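Long-range contact in glycosyl hydrolases family 31 family protein (Aspergillus niger, PDB 6DRU), which releases alpha-xylose from the non-reducing terminal glucose of xyloglucan oligosaccharides as a family 31 glycoside hydrolase: residues L20-R32 against D49-S63. Residues are numbered along the deposited sequence; the frame is centred on the assembly and turned at random.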
ATOM      1  N   LEU A  20       2.072 -22.209 -17.693  1.00 48.20           N
ATOM      2  CA  LEU A  20       2.530 -23.591 -17.792  1.00 52.30           C
ATOM      3  C   LEU A  20       1.331 -24.513 -17.606  1.00 57.56           C
ATOM      4  O   LEU A  20       0.804 -24.639 -16.496  1.00 59.10           O
ATOM      5  CB  LEU A  20       3.614 -23.879 -16.755  1.00 49.80           C
ATOM      6  CG  LEU A  20       4.095 -25.328 -16.656  1.00 51.81           C
ATOM      7  CD1 LEU A  20       4.747 -25.763 -17.956  1.00 52.31           C
ATOM      8  CD2 LEU A  20       5.054 -25.499 -15.487  1.00 46.72           C
ATOM      9  N   ILE A  21       0.901 -25.151 -18.692  1.00 51.26           N
ATOM     10  CA  ILE A  21      -0.224 -26.078 -18.679  1.00 57.21           C
ATOM     11  C   ILE A  21       0.332 -27.489 -18.811  1.00 59.36           C
ATOM     12  O   ILE A  21       1.058 -27.791 -19.766  1.00 61.74           O
ATOM     13  CB  ILE A  21      -1.221 -25.775 -19.807  1.00 63.83           C
ATOM     14  CG1 ILE A  21      -1.539 -24.280 -19.853  1.00 57.96           C
ATOM     15  CG2 ILE A  21      -2.496 -26.582 -19.617  1.00 50.87           C
ATOM     16  CD1 ILE A  21      -1.354 -23.669 -21.225  1.00 48.64           C
ATOM     17  N   GLN A  22      -0.006 -28.354 -17.856  1.00 59.14           N
ATOM     18  CA  GLN A  22       0.472 -29.726 -17.862  1.00 61.31           C
ATOM     19  C   GLN A  22      -0.691 -30.693 -17.693  1.00 66.77           C
ATOM     20  O   GLN A  22      -1.639 -30.406 -16.952  1.00 64.88           O
ATOM     21  CB  GLN A  22       1.487 -29.965 -16.734  1.00 60.49           C
ATOM     22  CG  GLN A  22       2.577 -28.919 -16.636  1.00 56.90           C
ATOM     23  CD  GLN A  22       3.375 -29.041 -15.354  1.00 62.13           C
ATOM     24  OE1 GLN A  22       2.862 -28.788 -14.264  1.00 60.13           O
ATOM     25  NE2 GLN A  22       4.636 -29.436 -15.478  1.00 68.97           N
ATOM     26  N   PRO A  23      -0.651 -31.843 -18.364  1.00 70.00           N
ATOM     27  CA  PRO A  23      -1.598 -32.910 -18.032  1.00 61.06           C
ATOM     28  C   PRO A  23      -1.355 -33.385 -16.609  1.00 66.96           C
ATOM     29  O   PRO A  23      -0.212 -33.545 -16.176  1.00 66.79           O
ATOM     30  CB  PRO A  23      -1.284 -34.001 -19.061  1.00 57.29           C
ATOM     31  CG  PRO A  23       0.122 -33.725 -19.488  1.00 62.85           C
ATOM     32  CD  PRO A  23       0.272 -32.234 -19.442  1.00 69.01           C
ATOM     33  N   PHE A  24      -2.443 -33.595 -15.872  1.00 54.89           N
ATOM     34  CA  PHE A  24      -2.354 -33.880 -14.443  1.00 59.92           C
ATOM     35  C   PHE A  24      -3.439 -34.879 -14.073  1.00 54.89           C
ATOM     36  O   PHE A  24      -4.625 -34.536 -14.058  1.00 57.31           O
ATOM     37  CB  PHE A  24      -2.486 -32.595 -13.625  1.00 65.93           C
ATOM     38  CG  PHE A  24      -1.665 -32.590 -12.375  1.00 60.47           C
ATOM     39  CD1 PHE A  24      -0.310 -32.321 -12.426  1.00 56.62           C
ATOM     40  CD2 PHE A  24      -2.246 -32.852 -11.148  1.00 62.61           C
ATOM     41  CE1 PHE A  24       0.453 -32.317 -11.276  1.00 69.69           C
ATOM     42  CE2 PHE A  24      -1.492 -32.847  -9.993  1.00 67.87           C
ATOM     43  CZ  PHE A  24      -0.138 -32.580 -10.057  1.00 65.88           C
ATOM     44  N   GLY A  25      -3.033 -36.105 -13.759  1.00 55.86           N
ATOM     45  CA  GLY A  25      -3.974 -37.151 -13.423  1.00 61.46           C
ATOM     46  C   GLY A  25      -4.844 -37.556 -14.607  1.00 69.71           C
ATOM     47  O   GLY A  25      -4.630 -37.163 -15.755  1.00 62.88           O
ATOM     48  N   TYR A  26      -5.847 -38.373 -14.296  1.00 67.36           N
ATOM     49  CA  TYR A  26      -6.790 -38.827 -15.308  1.00 60.25           C
ATOM     50  C   TYR A  26      -7.710 -37.681 -15.708  1.00 63.85           C
ATOM     51  O   TYR A  26      -8.367 -37.078 -14.853  1.00 67.05           O
ATOM     52  CB  TYR A  26      -7.606 -40.006 -14.786  1.00 71.07           C
ATOM     53  CG  TYR A  26      -6.830 -41.298 -14.656  1.00 72.37           C
ATOM     54  CD1 TYR A  26      -5.984 -41.727 -15.669  1.00 67.41           C
ATOM     55  CD2 TYR A  26      -6.950 -42.092 -13.523  1.00 74.18           C
ATOM     56  CE1 TYR A  26      -5.276 -42.907 -15.556  1.00 69.29           C
ATOM     57  CE2 TYR A  26      -6.245 -43.274 -13.401  1.00 65.27           C
ATOM     58  CZ  TYR A  26      -5.410 -43.676 -14.421  1.00 66.16           C
ATOM     59  OH  TYR A  26      -4.703 -44.852 -14.309  1.00 62.50           O
ATOM     60  N   ASP A  27      -7.753 -37.384 -17.008  1.00 61.01           N
ATOM     61  CA  ASP A  27      -8.687 -36.407 -17.574  1.00 63.44           C
ATOM     62  C   ASP A  27      -8.550 -35.036 -16.913  1.00 58.59           C
ATOM     63  O   ASP A  27      -9.541 -34.345 -16.677  1.00 60.61           O
ATOM     64  CB  ASP A  27     -10.130 -36.904 -17.465  1.00 72.73           C
ATOM     65  CG  ASP A  27     -10.258 -38.398 -17.693  1.00 78.36           C
ATOM     66  OD1 ASP A  27     -10.000 -38.858 -18.826  1.00 70.14           O
ATOM     67  OD2 ASP A  27     -10.627 -39.114 -16.736  1.00 84.81           O
ATOM     68  N   GLY A  28      -7.321 -34.627 -16.628  1.00 58.55           N
ATOM     69  CA  GLY A  28      -7.093 -33.379 -15.925  1.00 64.85           C
ATOM     70  C   GLY A  28      -5.943 -32.588 -16.511  1.00 62.21           C
ATOM     71  O   GLY A  28      -4.998 -33.143 -17.077  1.00 64.32           O
ATOM     72  N   PHE A  29      -6.044 -31.267 -16.373  1.00 59.42           N
ATOM     73  CA  PHE A  29      -4.973 -30.341 -16.714  1.00 62.39           C
ATOM     74  C   PHE A  29      -4.670 -29.460 -15.511  1.00 59.95           C
ATOM     75  O   PHE A  29      -5.578 -29.081 -14.764  1.00 59.77           O
ATOM     76  CB  PHE A  29      -5.339 -29.467 -17.918  1.00 50.42           C
ATOM     77  CG  PHE A  29      -5.107 -30.134 -19.242  1.00 61.82           C
ATOM     78  CD1 PHE A  29      -3.840 -30.556 -19.605  1.00 62.55           C
ATOM     79  CD2 PHE A  29      -6.154 -30.332 -20.127  1.00 68.65           C
ATOM     80  CE1 PHE A  29      -3.620 -31.171 -20.826  1.00 61.61           C
ATOM     81  CE2 PHE A  29      -5.942 -30.944 -21.348  1.00 63.14           C
ATOM     82  CZ  PHE A  29      -4.672 -31.364 -21.697  1.00 60.86           C
ATOM     83  N   ARG A  30      -3.392 -29.146 -15.321  1.00 60.90           N
ATOM     84  CA  ARG A  30      -2.953 -28.217 -14.289  1.00 58.17           C
ATOM     85  C   ARG A  30      -2.374 -26.976 -14.950  1.00 59.54           C
ATOM     86  O   ARG A  30      -1.496 -27.080 -15.814  1.00 61.02           O
ATOM     87  CB  ARG A  30      -1.913 -28.859 -13.369  1.00 57.51           C
ATOM     88  CG  ARG A  30      -1.476 -27.949 -12.236  1.00 57.81           C
ATOM     89  CD  ARG A  30      -0.345 -28.556 -11.428  1.00 55.19           C
ATOM     90  NE  ARG A  30      -0.128 -27.820 -10.187  1.00 62.65           N
ATOM     91  CZ  ARG A  30       0.898 -28.023  -9.368  1.00 67.22           C
ATOM     92  NH1 ARG A  30       1.812 -28.939  -9.659  1.00 61.62           N
ATOM     93  NH2 ARG A  30       1.013 -27.304  -8.259  1.00 60.62           N
ATOM     94  N   VAL A  31      -2.864 -25.806 -14.548  1.00 49.60           N
ATOM     95  CA  VAL A  31      -2.467 -24.534 -15.141  1.00 54.06           C
ATOM     96  C   VAL A  31      -1.826 -23.672 -14.065  1.00 53.47           C
ATOM     97  O   VAL A  31      -2.389 -23.506 -12.977  1.00 54.72           O
ATOM     98  CB  VAL A  31      -3.665 -23.809 -15.782  1.00 46.78           C
ATOM     99  CG1 VAL A  31      -3.247 -22.440 -16.291  1.00 46.07           C
ATOM    100  CG2 VAL A  31      -4.241 -24.640 -16.911  1.00 54.58           C
ATOM    101  N   ARG A  32      -0.647 -23.133 -14.369  1.00 50.64           N
ATOM    102  CA  ARG A  32       0.051 -22.203 -13.493  1.00 61.02           C
ATOM    103  C   ARG A  32       0.519 -21.004 -14.304  1.00 54.62           C
ATOM    104  O   ARG A  32       1.001 -21.158 -15.431  1.00 58.22           O
ATOM    105  CB  ARG A  32       1.239 -22.878 -12.792  1.00 45.92           C
ATOM    106  CG  ARG A  32       0.832 -23.679 -11.566  1.00 53.57           C
ATOM    107  CD  ARG A  32       2.011 -24.384 -10.918  1.00 55.44           C
ATOM    108  NE  ARG A  32       2.501 -25.493 -11.730  1.00 58.31           N
ATOM    109  CZ  ARG A  32       3.431 -26.355 -11.331  1.00 59.86           C
ATOM    110  NH1 ARG A  32       3.972 -26.241 -10.126  1.00 55.00           N
ATOM    111  NH2 ARG A  32       3.816 -27.335 -12.137  1.00 65.14           N
ATOM    112  N   ASP A  49       1.420 -34.263  -6.151  1.00 66.22           N
ATOM    113  CA  ASP A  49       2.205 -34.392  -7.380  1.00 67.94           C
ATOM    114  C   ASP A  49       3.200 -35.530  -7.204  1.00 69.54           C
ATOM    115  O   ASP A  49       4.168 -35.385  -6.428  1.00 74.35           O
ATOM    116  CB  ASP A  49       2.923 -33.091  -7.726  1.00 74.87           C
ATOM    117  CG  ASP A  49       3.570 -33.132  -9.097  1.00 72.76           C
ATOM    118  OD1 ASP A  49       3.291 -34.084  -9.858  1.00 71.55           O
ATOM    119  OD2 ASP A  49       4.355 -32.212  -9.415  1.00 72.93           O
ATOM    120  N   PRO A  50       3.011 -36.672  -7.884  1.00 72.38           N
ATOM    121  CA  PRO A  50       1.896 -36.916  -8.802  1.00 62.92           C
ATOM    122  C   PRO A  50       0.603 -37.182  -8.043  1.00 58.69           C
ATOM    123  O   PRO A  50       0.666 -37.425  -6.838  1.00 68.95           O
ATOM    124  CB  PRO A  50       2.350 -38.155  -9.573  1.00 67.44           C
ATOM    125  CG  PRO A  50       3.179 -38.901  -8.589  1.00 67.92           C
ATOM    126  CD  PRO A  50       3.879 -37.857  -7.752  1.00 72.90           C
ATOM    127  N   PRO A  51      -0.543 -37.109  -8.721  1.00 63.24           N
ATOM    128  CA  PRO A  51      -1.806 -37.432  -8.051  1.00 62.98           C
ATOM    129  C   PRO A  51      -1.762 -38.820  -7.434  1.00 63.94           C
ATOM    130  O   PRO A  51      -1.036 -39.706  -7.895  1.00 62.76           O
ATOM    131  CB  PRO A  51      -2.838 -37.351  -9.182  1.00 57.79           C
ATOM    132  CG  PRO A  51      -2.244 -36.390 -10.151  1.00 61.84           C
ATOM    133  CD  PRO A  51      -0.757 -36.614 -10.093  1.00 68.67           C
ATOM    134  N   ILE A  52      -2.548 -38.994  -6.365  1.00 62.73           N
ATOM    135  CA  ILE A  52      -2.624 -40.272  -5.658  1.00 60.23           C
ATOM    136  C   ILE A  52      -2.927 -41.406  -6.625  1.00 66.71           C
ATOM    137  O   ILE A  52      -2.508 -42.551  -6.413  1.00 65.98           O
ATOM    138  CB  ILE A  52      -3.682 -40.187  -4.535  1.00 51.36           C
ATOM    139  CG1 ILE A  52      -3.183 -39.306  -3.390  1.00 57.55           C
ATOM    140  CG2 ILE A  52      -4.043 -41.564  -4.003  1.00 49.75           C
ATOM    141  CD1 ILE A  52      -4.285 -38.849  -2.463  1.00 65.45           C
ATOM    142  N   GLU A  53      -3.617 -41.099  -7.718  1.00 69.10           N
ATOM    143  CA  GLU A  53      -4.044 -42.096  -8.683  1.00 65.45           C
ATOM    144  C   GLU A  53      -4.131 -41.425 -10.045  1.00 63.15           C
ATOM    145  O   GLU A  53      -4.802 -40.399 -10.187  1.00 64.96           O
ATOM    146  CB  GLU A  53      -5.389 -42.690  -8.257  1.00 67.75           C
ATOM    147  CG  GLU A  53      -6.265 -43.225  -9.361  1.00 72.99           C
ATOM    148  CD  GLU A  53      -7.627 -43.624  -8.834  1.00 82.89           C
ATOM    149  OE1 GLU A  53      -7.683 -44.255  -7.757  1.00 78.83           O
ATOM    150  OE2 GLU A  53      -8.642 -43.294  -9.484  1.00103.53           O
ATOM    151  N   GLY A  54      -3.434 -41.985 -11.026  1.00 71.24           N
ATOM    152  CA  GLY A  54      -3.403 -41.382 -12.346  1.00 69.92           C
ATOM    153  C   GLY A  54      -2.503 -42.167 -13.274  1.00 80.55           C
ATOM    154  O   GLY A  54      -1.966 -43.221 -12.919  1.00 84.41           O
ATOM    155  N   TYR A  55      -2.352 -41.628 -14.486  1.00 70.62           N
ATOM    156  CA  TYR A  55      -1.558 -42.268 -15.527  1.00 71.25           C
ATOM    157  C   TYR A  55      -0.057 -42.129 -15.307  1.00 73.74           C
ATOM    158  O   TYR A  55       0.714 -42.812 -15.990  1.00 72.63           O
ATOM    159  CB  TYR A  55      -1.912 -41.677 -16.894  1.00 73.27           C
ATOM    160  CG  TYR A  55      -1.308 -40.307 -17.128  1.00 79.20           C
ATOM    161  CD1 TYR A  55      -1.918 -39.165 -16.629  1.00 74.39           C
ATOM    162  CD2 TYR A  55      -0.121 -40.160 -17.838  1.00 79.51           C
ATOM    163  CE1 TYR A  55      -1.365 -37.913 -16.835  1.00 77.53           C
ATOM    164  CE2 TYR A  55       0.438 -38.914 -18.045  1.00 75.46           C
ATOM    165  CZ  TYR A  55      -0.188 -37.795 -17.542  1.00 74.41           C
ATOM    166  OH  TYR A  55       0.366 -36.552 -17.750  1.00 78.56           O
ATOM    167  N   GLU A  56       0.375 -41.272 -14.386  1.00 72.25           N
ATOM    168  CA  GLU A  56       1.780 -40.912 -14.300  1.00 79.97           C
ATOM    169  C   GLU A  56       2.578 -41.950 -13.520  1.00 85.54           C
ATOM    170  O   GLU A  56       2.050 -42.694 -12.690  1.00 91.26           O
ATOM    171  CB  GLU A  56       1.948 -39.544 -13.641  1.00 80.55           C
ATOM    172  CG  GLU A  56       1.019 -38.478 -14.178  1.00 85.24           C
ATOM    173  CD  GLU A  56      -0.232 -38.322 -13.338  1.00 88.15           C
ATOM    174  OE1 GLU A  56      -0.535 -39.241 -12.549  1.00 87.95           O
ATOM    175  OE2 GLU A  56      -0.908 -37.278 -13.462  1.00 85.12           O
ATOM    176  N   ASP A  57       3.877 -41.986 -13.805  1.00 87.18           N
ATOM    177  CA  ASP A  57       4.833 -42.783 -13.047  1.00 92.56           C
ATOM    178  C   ASP A  57       5.592 -41.967 -12.014  1.00 94.22           C
ATOM    179  O   ASP A  57       5.949 -42.499 -10.958  1.00104.61           O
ATOM    180  CB  ASP A  57       5.839 -43.450 -13.993  1.00 96.27           C
ATOM    181  CG  ASP A  57       5.174 -44.387 -14.981  1.00126.34           C
ATOM    182  OD1 ASP A  57       5.499 -44.311 -16.183  1.00140.81           O
ATOM    183  OD2 ASP A  57       4.293 -45.169 -14.563  1.00126.22           O
ATOM    184  N   THR A  58       5.841 -40.689 -12.293  1.00 91.61           N
ATOM    185  CA  THR A  58       6.580 -39.820 -11.392  1.00 91.05           C
ATOM    186  C   THR A  58       5.945 -38.436 -11.406  1.00 84.40           C
ATOM    187  O   THR A  58       5.021 -38.156 -12.175  1.00 77.46           O
ATOM    188  CB  THR A  58       8.061 -39.738 -11.779  1.00 95.93           C
ATOM    189  OG1 THR A  58       8.733 -38.810 -10.918  1.00 99.50           O
ATOM    190  CG2 THR A  58       8.207 -39.284 -13.224  1.00 85.58           C
ATOM    191  N   ALA A  59       6.458 -37.564 -10.541  1.00 75.85           N
ATOM    192  CA  ALA A  59       5.903 -36.226 -10.402  1.00 75.41           C
ATOM    193  C   ALA A  59       6.206 -35.381 -11.634  1.00 71.81           C
ATOM    194  O   ALA A  59       7.220 -35.569 -12.312  1.00 63.07           O
ATOM    195  CB  ALA A  59       6.459 -35.546  -9.151  1.00 67.91           C
ATOM    196  N   HIS A  60       5.311 -34.433 -11.917  1.00 66.81           N
ATOM    197  CA  HIS A  60       5.501 -33.553 -13.066  1.00 68.94           C
ATOM    198  C   HIS A  60       6.498 -32.445 -12.760  1.00 73.03           C
ATOM    199  O   HIS A  60       7.405 -32.179 -13.555  1.00 70.70           O
ATOM    200  CB  HIS A  60       4.168 -32.941 -13.500  1.00 70.24           C
ATOM    201  CG  HIS A  60       3.146 -33.944 -13.930  1.00 68.84           C
ATOM    202  ND1 HIS A  60       3.071 -34.421 -15.221  1.00 73.51           N
ATOM    203  CD2 HIS A  60       2.144 -34.544 -13.247  1.00 77.37           C
ATOM    204  CE1 HIS A  60       2.074 -35.282 -15.311  1.00 82.18           C
ATOM    205  NE2 HIS A  60       1.493 -35.371 -14.128  1.00 81.43           N
ATOM    206  N   GLY A  61       6.342 -31.789 -11.614  1.00 70.01           N
ATOM    207  CA  GLY A  61       7.170 -30.631 -11.337  1.00 53.70           C
ATOM    208  C   GLY A  61       6.879 -29.522 -12.327  1.00 57.51           C
ATOM    209  O   GLY A  61       5.730 -29.277 -12.708  1.00 65.46           O
ATOM    210  N   MET A  62       7.940 -28.845 -12.764  1.00 64.58           N
ATOM    211  CA  MET A  62       7.839 -27.782 -13.751  1.00 60.59           C
ATOM    212  C   MET A  62       8.094 -28.275 -15.174  1.00 63.10           C
ATOM    213  O   MET A  62       8.326 -27.458 -16.072  1.00 67.55           O
ATOM    214  CB  MET A  62       8.818 -26.657 -13.402  1.00 61.13           C
ATOM    215  CG  MET A  62       8.211 -25.265 -13.399  1.00 78.12           C
ATOM    216  SD  MET A  62       7.153 -24.975 -11.968  1.00 72.16           S
ATOM    217  CE  MET A  62       8.325 -25.198 -10.631  1.00 83.98           C
ATOM    218  N   SER A  63       8.042 -29.585 -15.402  1.00 57.27           N
ATOM    219  CA  SER A  63       8.461 -30.139 -16.682  1.00 59.59           C
ATOM    220  C   SER A  63       7.450 -29.833 -17.781  1.00 60.84           C
ATOM    221  O   SER A  63       6.238 -29.818 -17.551  1.00 68.28           O
ATOM    222  CB  SER A  63       8.660 -31.650 -16.563  1.00 59.32           C
ATOM    223  OG  SER A  63       7.419 -32.313 -16.383  1.00 70.32           O
TER
HETATM  224  O   HOH W   1      -6.367 -38.913 -11.965  1.00 63.92           O
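Gln22 and Arg32, on the adjacent strands 17-23 and 28-35, reach into the type II' turn His60-Ser63. Gln22 NE2 donates to Gly61 O (3.0 Å) and to Ser63 O (2.6 Å), both acceptors lying in its amide plane. Arg32 NH2 meets Gly61 O at 2.8 Å from the opposite face of that carbonyl, each donor well above its plane. Met62 SD covers one face of the Arg32 guanidinium, and Met62 CG rests on Leu20 CD2.

Toward the hairpin end, the Phe24 ring carries Pro51 CD over one face, 4.2 Å from its centroid, while the His60 ring lies obliquely beside it, the planes 35° apart. Gly54 CA sits over the Tyr26 ring in a CH-pi contact, 3.7 Å from the centroid. Glu56, its chain turned at chi2 (96°), points OE2 at Gly25 N and takes a nearly straight bond from His60 NE2.

In the second shell, Gln22 OE1 accepts from Arg32 NH2 (2.7 Å), which fixes the amide's rotation, and Asp49 receives His60 N and Gly61 N on its two oxygens. Arg30, salt-bridged to Asp217, lays its CD over the other face of Phe24. Helix 228-239 touches Phe24 and Pro51 through Leu238.

Two hairpin side chains thus bind main-chain carbonyls: the Gln22 amide and the Arg32 guanidinium fasten an irregular loop to the N-terminal beta-sheet, away from the xylose pocket, while Asp49 braces the loop itself.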